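Local coordinates for protein 4-carboxymuconolactone decarboxylase (Sinorhizobium meliloti, PDB 4G9Q) that probably decarboxylates 4-carboxymuconolactone in benzoate breakdown and may have peroxiredoxin activity, at residues R203-I208 / A238-H243; A209-V214 / E218-H223. All coordinates share one frame; numbering follows the deposited sequence.

Interaction 1: R203-I208 / A238-H243; sequences RSLVTI and AEVITH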
loop_
_atom_site.group_PDB
_atom_site.type_symbol
_atom_site.label_atom_id
_atom_site.label_comp_id
_atom_site.label_asym_id
_atom_site.label_seq_id
_atom_site.Cartn_x
_atom_site.Cartn_y
_atom_site.Cartn_z
ATOM N N ARG A 203 21.294 0.488 -9.028
ATOM C CA ARG A 203 19.951 0.539 -9.613
ATOM C C ARG A 203 19.177 -0.738 -9.282
ATOM O O ARG A 203 17.991 -0.687 -8.959
ATOM C CB ARG A 203 20.010 0.773 -11.125
ATOM C CG ARG A 203 18.676 1.199 -11.730
ATOM C CD ARG A 203 18.789 1.487 -13.228
ATOM N NE ARG A 203 19.658 2.632 -13.514
ATOM C CZ ARG A 203 19.268 3.906 -13.488
ATOM N NH1 ARG A 203 18.015 4.232 -13.175
ATOM N NH2 ARG A 203 20.143 4.863 -13.765
ATOM N N SER A 204 19.861 -1.876 -9.342
ATOM C CA SER A 204 19.262 -3.148 -8.948
ATOM C C SER A 204 18.956 -3.166 -7.451
ATOM O O SER A 204 17.909 -3.672 -7.038
ATOM C CB SER A 204 20.177 -4.311 -9.328
ATOM O OG SER A 204 20.161 -4.516 -10.735
ATOM N N LEU A 205 19.868 -2.611 -6.650
ATOM C CA LEU A 205 19.670 -2.500 -5.203
ATOM C C LEU A 205 18.386 -1.733 -4.866
ATOM O O LEU A 205 17.564 -2.206 -4.081
ATOM C CB LEU A 205 20.887 -1.844 -4.533
ATOM C CG LEU A 205 20.819 -1.622 -3.017
ATOM C CD1 LEU A 205 20.653 -2.951 -2.285
ATOM C CD2 LEU A 205 22.054 -0.885 -2.520
ATOM N N VAL A 206 18.213 -0.555 -5.459
ATOM C CA VAL A 206 17.008 0.238 -5.193
ATOM C C VAL A 206 15.741 -0.468 -5.696
ATOM O O VAL A 206 14.691 -0.383 -5.058
ATOM C CB VAL A 206 17.100 1.709 -5.711
ATOM C CG1 VAL A 206 18.165 2.495 -4.934
ATOM C CG2 VAL A 206 17.369 1.779 -7.194
ATOM N N THR A 207 15.853 -1.172 -6.824
ATOM C CA THR A 207 14.726 -1.926 -7.375
ATOM C C THR A 207 14.302 -3.055 -6.432
ATOM O O THR A 207 13.121 -3.159 -6.094
ATOM C CB THR A 207 15.019 -2.482 -8.786
ATOM O OG1 THR A 207 15.459 -1.411 -9.629
ATOM C CG2 THR A 207 13.769 -3.123 -9.392
ATOM N N ILE A 208 15.247 -3.884 -5.990
ATOM C CA ILE A 208 14.865 -4.980 -5.085
ATOM C C ILE A 208 14.289 -4.434 -3.774
ATOM O O ILE A 208 13.325 -4.989 -3.243
ATOM C CB ILE A 208 15.984 -6.061 -4.863
ATOM C CG1 ILE A 208 17.227 -5.483 -4.174
ATOM C CG2 ILE A 208 16.326 -6.762 -6.202
ATOM C CD1 ILE A 208 18.205 -6.558 -3.673
ATOM N N ALA A 238 20.962 -10.527 1.758
ATOM C CA ALA A 238 20.354 -10.973 3.011
ATOM C C ALA A 238 20.212 -9.799 3.980
ATOM O O ALA A 238 19.212 -9.695 4.689
ATOM C CB ALA A 238 21.174 -12.100 3.636
ATOM N N GLU A 239 21.209 -8.915 4.002
ATOM C CA GLU A 239 21.157 -7.722 4.851
ATOM C C GLU A 239 20.078 -6.749 4.385
ATOM O O GLU A 239 19.451 -6.090 5.211
ATOM C CB GLU A 239 22.514 -7.009 4.911
ATOM C CG GLU A 239 23.625 -7.798 5.625
ATOM C CD GLU A 239 23.406 -7.965 7.129
ATOM O OE1 GLU A 239 22.739 -7.117 7.763
ATOM O OE2 GLU A 239 23.928 -8.954 7.688
ATOM N N VAL A 240 19.878 -6.660 3.069
ATOM C CA VAL A 240 18.816 -5.818 2.494
ATOM C C VAL A 240 17.446 -6.283 3.005
ATOM O O VAL A 240 16.652 -5.489 3.510
ATOM C CB VAL A 240 18.850 -5.818 0.938
ATOM C CG1 VAL A 240 17.612 -5.137 0.366
ATOM C CG2 VAL A 240 20.111 -5.127 0.430
ATOM N N ILE A 241 17.195 -7.582 2.896
ATOM C CA ILE A 241 15.948 -8.169 3.380
ATOM C C ILE A 241 15.792 -7.926 4.883
ATOM O O ILE A 241 14.708 -7.577 5.349
ATOM C CB ILE A 241 15.866 -9.676 3.047
ATOM C CG1 ILE A 241 15.869 -9.874 1.525
ATOM C CG2 ILE A 241 14.621 -10.310 3.670
ATOM C CD1 ILE A 241 16.024 -11.321 1.071
ATOM N N THR A 242 16.881 -8.102 5.626
ATOM C CA THR A 242 16.864 -7.918 7.081
ATOM C C THR A 242 16.560 -6.465 7.470
ATOM O O THR A 242 15.730 -6.201 8.349
ATOM C CB THR A 242 18.186 -8.409 7.700
ATOM O OG1 THR A 242 18.396 -9.773 7.319
ATOM C CG2 THR A 242 18.157 -8.305 9.229
ATOM N N HIS A 243 17.216 -5.525 6.793
ATOM C CA HIS A 243 16.989 -4.099 7.009
ATOM C C HIS A 243 15.519 -3.740 6.754
ATOM O O HIS A 243 14.899 -2.997 7.524
ATOM C CB HIS A 243 17.921 -3.300 6.091
ATOM C CG HIS A 243 17.992 -1.842 6.410
ATOM N ND1 HIS A 243 18.844 -1.330 7.367
ATOM C CD2 HIS A 243 17.338 -0.781 5.880
ATOM C CE1 HIS A 243 18.704 -0.016 7.417
ATOM N NE2 HIS A 243 17.791 0.340 6.530
#
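Arg203 O, two residues before the Leu205 that reaches Val240 across this contact, is gripped twice by one residue: Thr207 OG1 donates to it at 2.7 Å and Thr207 N at 3.1 Å, arriving from opposite faces of the carbonyl plane. The hydroxyl is tilted 30° from that plane, a threonine closing back on its own helix. Thr242 does the same to Ala238 O, with Thr242 OG1 2.8 Å away. Both hydroxyls thus turn back onto their own helices, and Thr207 OG1 also hydrogen-bonds with His116 NE2 of helix 107-120.

The meeting itself is all hydrocarbon. Leu205 CD1 touches Val240 CG2 at 3.5 Å, the closest approach, and the two side chains cross obliquely. With CG opposite the backbone nitrogen (chi1 178°), the leucine brings its branch end across to the valine although its CB does not aim there. Val240 points toward the other helix and divides its methyls between two partners: CG2 goes to the leucine, while CG1 lies a looser 4.3 Å from Ile208 CD1. The nearest backbone approach is Leu205 CA to Val240 CA, 8.4 Å, a span bridged by side chains.

Val79 of helix 73-86 packs on both Leu205 and Val240, and His223 of helix 220-229 touches Ile208. Further round helix 234-248, Glu239 forms salt bridges with Arg68 and Arg76. The arrangement is interior helix-helix packing in the all-helical carboxymuconolactone decarboxylase fold, where one valine set against Leu205 and Ile208, a helical turn apart, joins helices 200-213 and 234-248.

Interaction 2: A209-V214 / E218-H223; sequences AALISV and EQITFH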
loop_
_atom_site.group_PDB
_atom_site.type_symbol
_atom_site.label_atom_id
_atom_site.label_comp_id
_atom_site.label_asym_id
_atom_site.label_seq_id
_atom_site.Cartn_x
_atom_site.Cartn_y
_atom_site.Cartn_z
ATOM N N ALA A 209 14.838 -3.317 -3.291
ATOM C CA ALA A 209 14.335 -2.697 -2.058
ATOM C C ALA A 209 12.890 -2.233 -2.221
ATOM O O ALA A 209 12.042 -2.498 -1.362
ATOM C CB ALA A 209 15.236 -1.536 -1.619
ATOM N N ALA A 210 12.609 -1.563 -3.337
ATOM C CA ALA A 210 11.262 -1.066 -3.615
ATOM C C ALA A 210 10.247 -2.202 -3.759
ATOM O O ALA A 210 9.112 -2.081 -3.294
ATOM C CB ALA A 210 11.265 -0.192 -4.860
ATOM N N LEU A 211 10.663 -3.293 -4.404
ATOM C CA LEU A 211 9.794 -4.456 -4.621
ATOM C C LEU A 211 9.461 -5.160 -3.315
ATOM O O LEU A 211 8.295 -5.457 -3.040
ATOM C CB LEU A 211 10.460 -5.468 -5.564
ATOM C CG LEU A 211 10.692 -5.053 -7.017
ATOM C CD1 LEU A 211 11.508 -6.116 -7.743
ATOM C CD2 LEU A 211 9.381 -4.798 -7.727
ATOM N N ILE A 212 10.494 -5.429 -2.525
ATOM C CA ILE A 212 10.323 -6.089 -1.228
ATOM C C ILE A 212 9.417 -5.246 -0.329
ATOM O O ILE A 212 8.552 -5.780 0.370
ATOM C CB ILE A 212 11.686 -6.380 -0.548
ATOM C CG1 ILE A 212 12.471 -7.427 -1.352
ATOM C CG2 ILE A 212 11.490 -6.877 0.890
ATOM C CD1 ILE A 212 13.948 -7.504 -1.005
ATOM N N SER A 213 9.595 -3.926 -0.394
ATOM C CA SER A 213 8.907 -2.999 0.511
ATOM C C SER A 213 7.393 -2.959 0.356
ATOM O O SER A 213 6.683 -2.520 1.269
ATOM C CB SER A 213 9.490 -1.592 0.372
ATOM O OG SER A 213 10.811 -1.581 0.868
ATOM N N VAL A 214 6.907 -3.411 -0.796
ATOM C CA VAL A 214 5.472 -3.449 -1.065
ATOM C C VAL A 214 4.991 -4.871 -1.396
ATOM O O VAL A 214 3.879 -5.058 -1.897
ATOM C CB VAL A 214 5.055 -2.435 -2.164
ATOM C CG1 VAL A 214 5.364 -0.989 -1.723
ATOM C CG2 VAL A 214 5.728 -2.756 -3.494
ATOM N N GLU A 218 6.604 -11.324 -7.059
ATOM C CA GLU A 218 6.585 -11.872 -8.429
ATOM C C GLU A 218 7.780 -11.393 -9.262
ATOM O O GLU A 218 8.246 -12.106 -10.156
ATOM C CB GLU A 218 5.260 -11.530 -9.137
ATOM C CG GLU A 218 4.974 -12.321 -10.428
ATOM C CD GLU A 218 3.552 -12.116 -10.967
ATOM O OE1 GLU A 218 2.598 -12.058 -10.157
ATOM O OE2 GLU A 218 3.383 -12.022 -12.207
ATOM N N GLN A 219 8.278 -10.199 -8.952
ATOM C CA GLN A 219 9.309 -9.559 -9.766
ATOM C C GLN A 219 10.700 -9.644 -9.137
ATOM O O GLN A 219 11.683 -9.232 -9.748
ATOM C CB GLN A 219 8.942 -8.095 -10.062
ATOM C CG GLN A 219 7.916 -7.905 -11.191
ATOM C CD GLN A 219 6.477 -8.088 -10.734
ATOM O OE1 GLN A 219 6.159 -7.928 -9.556
ATOM N NE2 GLN A 219 5.592 -8.411 -11.677
ATOM N N ILE A 220 10.776 -10.191 -7.926
ATOM C CA ILE A 220 12.046 -10.284 -7.205
ATOM C C ILE A 220 13.031 -11.267 -7.854
ATOM O O ILE A 220 14.228 -11.002 -7.883
ATOM C CB ILE A 220 11.839 -10.611 -5.698
ATOM C CG1 ILE A 220 11.102 -9.458 -5.008
ATOM C CG2 ILE A 220 13.175 -10.865 -5.003
ATOM C CD1 ILE A 220 10.746 -9.720 -3.553
ATOM N N THR A 221 12.537 -12.384 -8.381
ATOM C CA THR A 221 13.433 -13.375 -9.003
ATOM C C THR A 221 14.307 -12.720 -10.079
ATOM O O THR A 221 15.540 -12.799 -10.025
ATOM C CB THR A 221 12.669 -14.602 -9.555
ATOM O OG1 THR A 221 12.057 -15.306 -8.467
ATOM C CG2 THR A 221 13.611 -15.557 -10.294
ATOM N N PHE A 222 13.667 -12.056 -11.039
ATOM C CA PHE A 222 14.390 -11.384 -12.114
ATOM C C PHE A 222 15.380 -10.354 -11.571
ATOM O O PHE A 222 16.558 -10.351 -11.944
ATOM C CB PHE A 222 13.403 -10.725 -13.090
ATOM C CG PHE A 222 14.068 -10.028 -14.246
ATOM C CD1 PHE A 222 14.396 -10.731 -15.404
ATOM C CD2 PHE A 222 14.368 -8.671 -14.174
ATOM C CE1 PHE A 222 15.016 -10.087 -16.474
ATOM C CE2 PHE A 222 14.989 -8.017 -15.238
ATOM C CZ PHE A 222 15.313 -8.728 -16.389
ATOM N N HIS A 223 14.907 -9.488 -10.678
ATOM C CA HIS A 223 15.732 -8.377 -10.225
ATOM C C HIS A 223 16.813 -8.731 -9.217
ATOM O O HIS A 223 17.848 -8.071 -9.172
ATOM C CB HIS A 223 14.868 -7.184 -9.801
ATOM C CG HIS A 223 14.229 -6.500 -10.968
ATOM N ND1 HIS A 223 14.941 -5.695 -11.832
ATOM C CD2 HIS A 223 12.968 -6.557 -11.458
ATOM C CE1 HIS A 223 14.136 -5.260 -12.787
ATOM N NE2 HIS A 223 12.935 -5.773 -12.585
#
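This is the apolar seam of a helix-loop-helix hairpin: the end of helix 200-213 folds back on the start of helix 220-229, next along the chain, and Leu211 and Ile212 meet Gln219, Ile220 and His223 in the buried interior of the carboxymuconolactone decarboxylase fold. The backbones come close, Leu211 CA lying 6.8 Å from Ile220 CA, across a connection of only a few residues.

Leu211 gives the largest share of the buried surface. Its CD1 lies 3.7 Å from Gln219 O and also reaches CB of the same residue, the two side chains crossing at about a right angle. That same methyl meets the imidazole of His223 obliquely, Leu211 CD1 to His223 CD2 at 4.0 Å, while Leu211 CB rests against Ile220 CG1. The leucine therefore packs against Gln219, Ile220 and His223 together.

Next to Leu211 in the chain, Ile212 crosses Ile220 at roughly a right angle, and Ile212 CG1 meets Ile220 CD1 at 3.6 Å. Ile241 and Leu244 of helix 234-248 also pack on Ile212. At the trimer interface, Gln219 NE2 hydrogen-bonds to Ser255 OG of the third subunit, whose Pro251 also packs on Leu211. Within 209-214, Ser213 OG donates to Ala209 O at 2.7 Å from above the carbonyl plane, on the face opposite Ser213 N.

How the interactions relate
Helix 200-213 serves both contacts, an example of one helix joining a sequence neighbour and a more distant partner at once. Interaction 2 is nested within the chain loop that interaction 1 closes. Both are buried, but the centre of interaction 1 lies nearer the centre of the chain, about 7 Å away against about 10 Å. It relies on aliphatic methyl groups alone, whereas interaction 2 covers more surface and admits a backbone carbonyl and an imidazole. The second subunit packs beside 238-243, and the third reaches 209-214 and 218-223. The two also touch directly: Ile208 CG2 is 3.6 Å from His223 O, and Ile241 CG1 is 4.0 Å from Ile212 CD1.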